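Local coordinates for protein NEQ263 (Nanoarchaeum equitans Kin4-M, PDB 5BN3) that probably binds ATP as one subunit type of the NeqA-NeqB catalytic core of an archaeal ATP synthase, at residues A103-N108 / E264-T269; G163-Y169 / I189-D193. One frame throughout, in Å; residues are numbered along the deposited sequence.

How the contacts relate
Both contacts are largely buried, and both reach the same mixed beta-sheet of the nucleotide-binding domain, yet they lie on opposite sides of the chain's centre, their nearest atoms about 15 Å apart. Contact 1 ties a loop lying between strands 91-93 and 110-111 to the short strand 267-268 at the sheet; its centre is an arginine guanidinium hydrogen-bonded to two backbone carbonyls. Contact 2 spans a single beta-alpha-beta unit, 156-162, 166-178 and 185-190, and depends on an aromatic ring, one backbone bond and two waters. A lysine lies on the exposed side of each: K105 along a leucine, K191 at a tyrosine hydroxyl. Residues of a neighbouring subunit, the V-type ATP synthase alpha chain, adjoin both.

Contact 1. Residues A103-N108 / E264-T269; sequences ARKVPN and ERSGLT
R104, extended from CG to NE, brings its guanidinium edge to two backbone carbonyls. NH1 donates to S266 O at 2.9 Å, on a lone pair of that oxygen, which lies 12° out of the guanidinium plane; NH2 donates to E264 O at 3.0 Å, a more bent bond. This is the tight part: G267 CA sits 3.7 Å from R104 NH1, where any side chain would collide. Water 2 accepts from R104 NH1 and L268 N. A single backbone bond, K105 N to L268 O at 2.9 Å, joins the segments. The loop between strands 91-93 and 110-111 is thus held against strand 267-268 of the nucleotide-binding domain, with T258 of the neighbouring alpha chain packing on R104.

The exposed side is looser: K105, its CG anti to the backbone N (chi1 173°), rests CD on L268 CD2 at 3.6 Å. At the A103 end, water 1 bridges A103 O and T269 OG1.

A leucine in place of R104 would probably leave the buried S266 carbonyl without its mate and residues 264-267 less firmly held. E264 OE1 pairs with K129; OE2, 3.8 Å from R104 NH2 with water 3 between, lies well off the guanidinium plane and likely adds only long-range attraction.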
ATOM      1  N   ALA B 103      40.445  -5.627 -16.685  1.00 36.51           N
ATOM      2  CA  ALA B 103      40.803  -4.933 -17.919  1.00 43.76           C
ATOM      3  C   ALA B 103      40.413  -3.457 -17.909  1.00 43.29           C
ATOM      4  O   ALA B 103      40.830  -2.698 -18.785  1.00 39.66           O
ATOM      5  CB  ALA B 103      40.177  -5.628 -19.108  1.00 38.28           C
ATOM      6  N   ARG B 104      39.610  -3.052 -16.930  1.00 35.58           N
ATOM      7  CA  ARG B 104      39.156  -1.667 -16.842  1.00 39.30           C
ATOM      8  C   ARG B 104      40.230  -0.716 -16.331  1.00 35.99           C
ATOM      9  O   ARG B 104      41.192  -1.127 -15.679  1.00 40.17           O
ATOM     10  CB  ARG B 104      37.943  -1.552 -15.913  1.00 35.42           C
ATOM     11  CG  ARG B 104      36.637  -2.080 -16.477  1.00 33.61           C
ATOM     12  CD  ARG B 104      35.497  -1.832 -15.494  1.00 33.55           C
ATOM     13  NE  ARG B 104      34.213  -2.322 -15.988  1.00 33.42           N
ATOM     14  CZ  ARG B 104      33.399  -1.616 -16.765  1.00 39.89           C
ATOM     15  NH1 ARG B 104      33.742  -0.390 -17.137  1.00 36.68           N
ATOM     16  NH2 ARG B 104      32.249  -2.131 -17.174  1.00 35.18           N
ATOM     17  N   LYS B 105      40.043   0.563 -16.641  1.00 34.75           N
ATOM     18  CA  LYS B 105      40.764   1.643 -15.981  1.00 34.92           C
ATOM     19  C   LYS B 105      39.727   2.569 -15.357  1.00 37.79           C
ATOM     20  O   LYS B 105      38.724   2.897 -15.993  1.00 36.05           O
ATOM     21  CB  LYS B 105      41.619   2.419 -16.984  1.00 41.97           C
ATOM     22  CG  LYS B 105      42.268   3.667 -16.402  1.00 58.01           C
ATOM     23  CD  LYS B 105      43.021   4.441 -17.472  1.00 80.18           C
ATOM     24  CE  LYS B 105      43.417   5.824 -16.979  1.00 83.11           C
ATOM     25  NZ  LYS B 105      43.982   6.659 -18.077  1.00 77.54           N
ATOM     26  N   VAL B 106      39.953   2.981 -14.114  1.00 39.43           N
ATOM     27  CA  VAL B 106      39.026   3.883 -13.439  1.00 43.41           C
ATOM     28  C   VAL B 106      39.106   5.280 -14.049  1.00 33.91           C
ATOM     29  O   VAL B 106      40.192   5.846 -14.152  1.00 39.47           O
ATOM     30  CB  VAL B 106      39.315   3.963 -11.929  1.00 46.86           C
ATOM     31  CG1 VAL B 106      38.337   4.905 -11.250  1.00 47.83           C
ATOM     32  CG2 VAL B 106      39.234   2.579 -11.303  1.00 43.65           C
ATOM     33  N   PRO B 107      37.953   5.828 -14.473  1.00 35.20           N
ATOM     34  CA  PRO B 107      37.884   7.183 -15.036  1.00 35.20           C
ATOM     35  C   PRO B 107      38.529   8.214 -14.109  1.00 41.13           C
ATOM     36  O   PRO B 107      38.316   8.161 -12.896  1.00 38.01           O
ATOM     37  CB  PRO B 107      36.379   7.431 -15.152  1.00 43.22           C
ATOM     38  CG  PRO B 107      35.812   6.062 -15.392  1.00 35.31           C
ATOM     39  CD  PRO B 107      36.652   5.135 -14.545  1.00 40.78           C
ATOM     40  N   ASN B 108      39.314   9.127 -14.677  1.00 34.81           N
ATOM     41  CA  ASN B 108      40.060  10.106 -13.890  1.00 40.04           C
ATOM     42  C   ASN B 108      40.236  11.430 -14.626  1.00 37.88           C
ATOM     43  O   ASN B 108      40.917  12.335 -14.140  1.00 46.65           O
ATOM     44  CB  ASN B 108      41.439   9.551 -13.528  1.00 44.31           C
ATOM     45  CG  ASN B 108      42.329   9.375 -14.745  1.00 42.49           C
ATOM     46  OD1 ASN B 108      41.864   8.985 -15.816  1.00 58.49           O
ATOM     47  ND2 ASN B 108      43.614   9.670 -14.588  1.00 70.26           N
ATOM     48  N   GLU B 264      26.296  -0.953 -17.566  1.00 31.28           N
ATOM     49  CA  GLU B 264      27.678  -1.390 -17.346  1.00 33.74           C
ATOM     50  C   GLU B 264      28.456  -1.619 -18.640  1.00 35.94           C
ATOM     51  O   GLU B 264      29.652  -1.915 -18.607  1.00 35.74           O
ATOM     52  CB  GLU B 264      27.717  -2.647 -16.469  1.00 35.32           C
ATOM     53  CG  GLU B 264      27.361  -2.391 -15.010  1.00 38.80           C
ATOM     54  CD  GLU B 264      28.511  -1.790 -14.214  1.00 63.82           C
ATOM     55  OE1 GLU B 264      28.258  -0.875 -13.402  1.00 51.67           O
ATOM     56  OE2 GLU B 264      29.664  -2.242 -14.382  1.00 43.83           O
ATOM     57  N   ARG B 265      27.779  -1.482 -19.776  1.00 32.38           N
ATOM     58  CA  ARG B 265      28.460  -1.516 -21.067  1.00 42.53           C
ATOM     59  C   ARG B 265      28.967  -0.114 -21.381  1.00 42.05           C
ATOM     60  O   ARG B 265      28.588   0.504 -22.379  1.00 47.03           O
ATOM     61  CB  ARG B 265      27.531  -2.032 -22.169  1.00 33.86           C
ATOM     62  CG  ARG B 265      27.139  -3.497 -21.989  1.00 33.68           C
ATOM     63  CD  ARG B 265      26.131  -3.947 -23.034  1.00 37.12           C
ATOM     64  NE  ARG B 265      26.744  -4.213 -24.334  1.00 44.39           N
ATOM     65  CZ  ARG B 265      26.069  -4.585 -25.418  1.00 44.44           C
ATOM     66  NH1 ARG B 265      24.753  -4.732 -25.362  1.00 35.75           N
ATOM     67  NH2 ARG B 265      26.707  -4.806 -26.557  1.00 38.27           N
ATOM     68  N   SER B 266      29.827   0.375 -20.497  1.00 39.12           N
ATOM     69  CA  SER B 266      30.395   1.708 -20.582  1.00 38.67           C
ATOM     70  C   SER B 266      31.726   1.647 -19.864  1.00 38.37           C
ATOM     71  O   SER B 266      32.064   0.622 -19.268  1.00 40.17           O
ATOM     72  CB  SER B 266      29.488   2.706 -19.869  1.00 34.91           C
ATOM     73  OG  SER B 266      29.323   2.340 -18.508  1.00 36.44           O
ATOM     74  N   GLY B 267      32.483   2.736 -19.904  1.00 32.14           N
ATOM     75  CA  GLY B 267      33.701   2.787 -19.127  1.00 28.36           C
ATOM     76  C   GLY B 267      34.948   3.168 -19.892  1.00 31.98           C
ATOM     77  O   GLY B 267      34.893   3.610 -21.044  1.00 30.82           O
ATOM     78  N   LEU B 268      36.084   2.984 -19.231  1.00 38.34           N
ATOM     79  CA  LEU B 268      37.364   3.399 -19.772  1.00 39.16           C
ATOM     80  C   LEU B 268      38.326   2.222 -19.830  1.00 36.74           C
ATOM     81  O   LEU B 268      38.378   1.400 -18.912  1.00 35.64           O
ATOM     82  CB  LEU B 268      37.950   4.519 -18.909  1.00 35.94           C
ATOM     83  CG  LEU B 268      39.337   5.058 -19.254  1.00 39.17           C
ATOM     84  CD1 LEU B 268      39.299   5.784 -20.578  1.00 36.65           C
ATOM     85  CD2 LEU B 268      39.825   5.986 -18.154  1.00 41.67           C
ATOM     86  N   THR B 269      39.074   2.144 -20.924  1.00 40.10           N
ATOM     87  CA  THR B 269      40.117   1.140 -21.081  1.00 40.00           C
ATOM     88  C   THR B 269      41.339   1.859 -21.646  1.00 50.49           C
ATOM     89  O   THR B 269      41.284   3.062 -21.893  1.00 41.81           O
ATOM     90  CB  THR B 269      39.654  -0.008 -22.009  1.00 48.46           C
ATOM     91  OG1 THR B 269      40.447  -1.178 -21.776  1.00 83.32           O
ATOM     92  CG2 THR B 269      39.760   0.397 -23.470  1.00 39.70           C
TER
HETATM   93  O   HOH W   1      42.707  -1.990 -20.538  1.00 55.60           O
HETATM   94  O   HOH W   2      36.114   1.584 -16.749  1.00 33.62           O
HETATM   95  O   HOH W   3      30.625  -4.362 -15.234  1.00 45.20           O

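Contact 2. Residues G163-Y169 / I189-D193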
ATOM      1  N   GLY B 163      11.269   4.802 -27.451  1.00 31.93           N
ATOM      2  CA  GLY B 163       9.841   5.028 -27.300  1.00 33.70           C
ATOM      3  C   GLY B 163       9.394   6.446 -26.985  1.00 30.34           C
ATOM      4  O   GLY B 163       8.289   6.644 -26.485  1.00 32.01           O
ATOM      5  N   VAL B 164      10.239   7.431 -27.279  1.00 31.52           N
ATOM      6  CA  VAL B 164       9.874   8.832 -27.065  1.00 29.68           C
ATOM      7  C   VAL B 164       9.086   9.381 -28.263  1.00 41.32           C
ATOM      8  O   VAL B 164       9.244   8.894 -29.383  1.00 31.45           O
ATOM      9  CB  VAL B 164      11.118   9.712 -26.788  1.00 35.20           C
ATOM     10  CG1 VAL B 164      11.834   9.249 -25.524  1.00 28.94           C
ATOM     11  CG2 VAL B 164      12.069   9.691 -27.971  1.00 35.85           C
ATOM     12  N   PRO B 165       8.224  10.385 -28.026  1.00 34.28           N
ATOM     13  CA  PRO B 165       7.425  10.975 -29.111  1.00 39.93           C
ATOM     14  C   PRO B 165       8.303  11.673 -30.150  1.00 42.16           C
ATOM     15  O   PRO B 165       9.451  12.000 -29.843  1.00 35.02           O
ATOM     16  CB  PRO B 165       6.556  12.009 -28.385  1.00 40.20           C
ATOM     17  CG  PRO B 165       6.545  11.574 -26.952  1.00 40.89           C
ATOM     18  CD  PRO B 165       7.896  10.981 -26.717  1.00 33.28           C
ATOM     19  N   SER B 166       7.771  11.907 -31.348  1.00 37.29           N
ATOM     20  CA  SER B 166       8.559  12.476 -32.441  1.00 40.79           C
ATOM     21  C   SER B 166       9.109  13.861 -32.127  1.00 36.64           C
ATOM     22  O   SER B 166      10.214  14.196 -32.547  1.00 41.20           O
ATOM     23  CB  SER B 166       7.754  12.505 -33.744  1.00 52.32           C
ATOM     24  OG  SER B 166       6.611  13.334 -33.633  1.00 62.05           O
ATOM     25  N   ASP B 167       8.339  14.658 -31.394  1.00 36.73           N
ATOM     26  CA  ASP B 167       8.793  15.975 -30.946  1.00 37.79           C
ATOM     27  C   ASP B 167      10.135  15.901 -30.227  1.00 46.29           C
ATOM     28  O   ASP B 167      10.977  16.788 -30.365  1.00 46.70           O
ATOM     29  CB  ASP B 167       7.763  16.583 -29.995  1.00 45.26           C
ATOM     30  CG  ASP B 167       6.538  17.098 -30.710  1.00 57.65           C
ATOM     31  OD1 ASP B 167       6.404  16.858 -31.929  1.00 54.71           O
ATOM     32  OD2 ASP B 167       5.701  17.737 -30.042  1.00 61.17           O
ATOM     33  N   ILE B 168      10.324  14.836 -29.455  1.00 41.57           N
ATOM     34  CA  ILE B 168      11.536  14.673 -28.662  1.00 37.57           C
ATOM     35  C   ILE B 168      12.744  14.263 -29.511  1.00 45.22           C
ATOM     36  O   ILE B 168      13.770  14.946 -29.499  1.00 42.97           O
ATOM     37  CB  ILE B 168      11.322  13.677 -27.498  1.00 39.95           C
ATOM     38  CG1 ILE B 168      10.167  14.140 -26.603  1.00 53.22           C
ATOM     39  CG2 ILE B 168      12.593  13.525 -26.686  1.00 44.21           C
ATOM     40  CD1 ILE B 168      10.311  15.566 -26.092  1.00 52.41           C
ATOM     41  N   TYR B 169      12.629  13.167 -30.262  1.00 33.22           N
ATOM     42  CA  TYR B 169      13.773  12.720 -31.061  1.00 41.13           C
ATOM     43  C   TYR B 169      14.114  13.651 -32.230  1.00 43.14           C
ATOM     44  O   TYR B 169      15.264  13.706 -32.662  1.00 43.86           O
ATOM     45  CB  TYR B 169      13.670  11.240 -31.489  1.00 34.27           C
ATOM     46  CG  TYR B 169      12.555  10.857 -32.444  1.00 44.41           C
ATOM     47  CD1 TYR B 169      12.577  11.252 -33.776  1.00 46.09           C
ATOM     48  CD2 TYR B 169      11.517  10.034 -32.026  1.00 44.17           C
ATOM     49  CE1 TYR B 169      11.575  10.876 -34.649  1.00 41.73           C
ATOM     50  CE2 TYR B 169      10.515   9.651 -32.892  1.00 41.37           C
ATOM     51  CZ  TYR B 169      10.549  10.076 -34.200  1.00 52.71           C
ATOM     52  OH  TYR B 169       9.553   9.702 -35.071  1.00 58.18           O
ATOM     53  N   ILE B 189      16.343   4.785 -33.276  1.00 35.07           N
ATOM     54  CA  ILE B 189      15.022   5.228 -32.842  1.00 34.09           C
ATOM     55  C   ILE B 189      13.991   4.104 -32.853  1.00 40.11           C
ATOM     56  O   ILE B 189      13.765   3.473 -33.884  1.00 38.80           O
ATOM     57  CB  ILE B 189      14.503   6.369 -33.748  1.00 39.34           C
ATOM     58  CG1 ILE B 189      15.456   7.567 -33.696  1.00 41.35           C
ATOM     59  CG2 ILE B 189      13.098   6.788 -33.340  1.00 34.63           C
ATOM     60  CD1 ILE B 189      15.185   8.614 -34.757  1.00 42.51           C
ATOM     61  N   SER B 190      13.373   3.851 -31.703  1.00 30.90           N
ATOM     62  CA  SER B 190      12.170   3.024 -31.658  1.00 34.58           C
ATOM     63  C   SER B 190      10.996   3.915 -31.270  1.00 38.31           C
ATOM     64  O   SER B 190      11.044   4.599 -30.244  1.00 36.64           O
ATOM     65  CB  SER B 190      12.322   1.865 -30.669  1.00 36.72           C
ATOM     66  OG  SER B 190      12.699   2.321 -29.384  1.00 38.40           O
ATOM     67  N   LYS B 191       9.952   3.920 -32.095  1.00 36.16           N
ATOM     68  CA  LYS B 191       8.796   4.784 -31.858  1.00 41.27           C
ATOM     69  C   LYS B 191       7.984   4.349 -30.640  1.00 39.45           C
ATOM     70  O   LYS B 191       8.062   3.199 -30.210  1.00 33.96           O
ATOM     71  CB  LYS B 191       7.906   4.842 -33.104  1.00 44.35           C
ATOM     72  CG  LYS B 191       8.624   5.363 -34.343  1.00 50.19           C
ATOM     73  CD  LYS B 191       7.705   5.411 -35.554  1.00 57.71           C
ATOM     74  CE  LYS B 191       8.467   5.818 -36.806  1.00 80.99           C
ATOM     75  NZ  LYS B 191       9.149   7.130 -36.649  1.00 76.85           N
ATOM     76  N   ALA B 192       7.205   5.277 -30.091  1.00 40.67           N
ATOM     77  CA  ALA B 192       6.422   5.023 -28.882  1.00 37.15           C
ATOM     78  C   ALA B 192       5.422   3.877 -29.035  1.00 36.48           C
ATOM     79  O   ALA B 192       5.120   3.178 -28.064  1.00 42.15           O
ATOM     80  CB  ALA B 192       5.710   6.291 -28.441  1.00 37.23           C
ATOM     81  N   ASP B 193       4.908   3.688 -30.246  1.00 37.35           N
ATOM     82  CA  ASP B 193       3.911   2.645 -30.489  1.00 45.97           C
ATOM     83  C   ASP B 193       4.504   1.388 -31.129  1.00 48.69           C
ATOM     84  O   ASP B 193       3.774   0.550 -31.660  1.00 49.65           O
ATOM     85  CB  ASP B 193       2.759   3.187 -31.346  1.00 41.24           C
ATOM     86  CG  ASP B 193       3.203   3.583 -32.742  1.00 54.58           C
ATOM     87  OD1 ASP B 193       4.411   3.826 -32.945  1.00 64.75           O
ATOM     88  OD2 ASP B 193       2.339   3.657 -33.642  1.00 69.36           O
TER
HETATM   89  O   HOH W   4      11.653   7.107 -29.822  1.00 39.32           O
HETATM   90  O   HOH W   5       7.507   7.835 -31.243  1.00 44.02           O
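Y169 and I189 meet with their side chains crossing at about a right angle. I189 CG2 sits over one ring face, 4.0 Å from the centroid and 17° off the normal, a CH-pi contact, while I189 CD1 packs on Y169 CD1 at 3.8 Å. S166 CA, one turn back on the helix, lies over the opposite face, so the ring is sandwiched. Its hydroxyl takes a weak bond from K191 NZ, 3.0 Å from Y169 OH; the lysine bends at its last torsion (chi4 -57°) to bring the ammonium there.

Beside the ring, the backbones close up. G163 N donates to S190 O at 2.8 Å, a bent bond, and A192 CB presses on G163 O at 3.3 Å. Water 4 lies between V164 O and S190 O, within hydrogen-bonding distance of both; water 5 donates to V164 O and accepts from A192 N, lying at the tyrosine ring's edge.

Further out, Y169 CG lies between the backbone N and the carbonyl carbon (chi1 66°), a setting that turns the ring to the strand. P165 is the N-cap residue of helix 166-178, and S190 OG bonds to T202 of helix 196-215. The contact thus joins the start of helix 166-178 to the end of strand 185-190, with A161 of the parallel neighbour 156-162 touching both Y169 and I189 within this beta-alpha-beta unit.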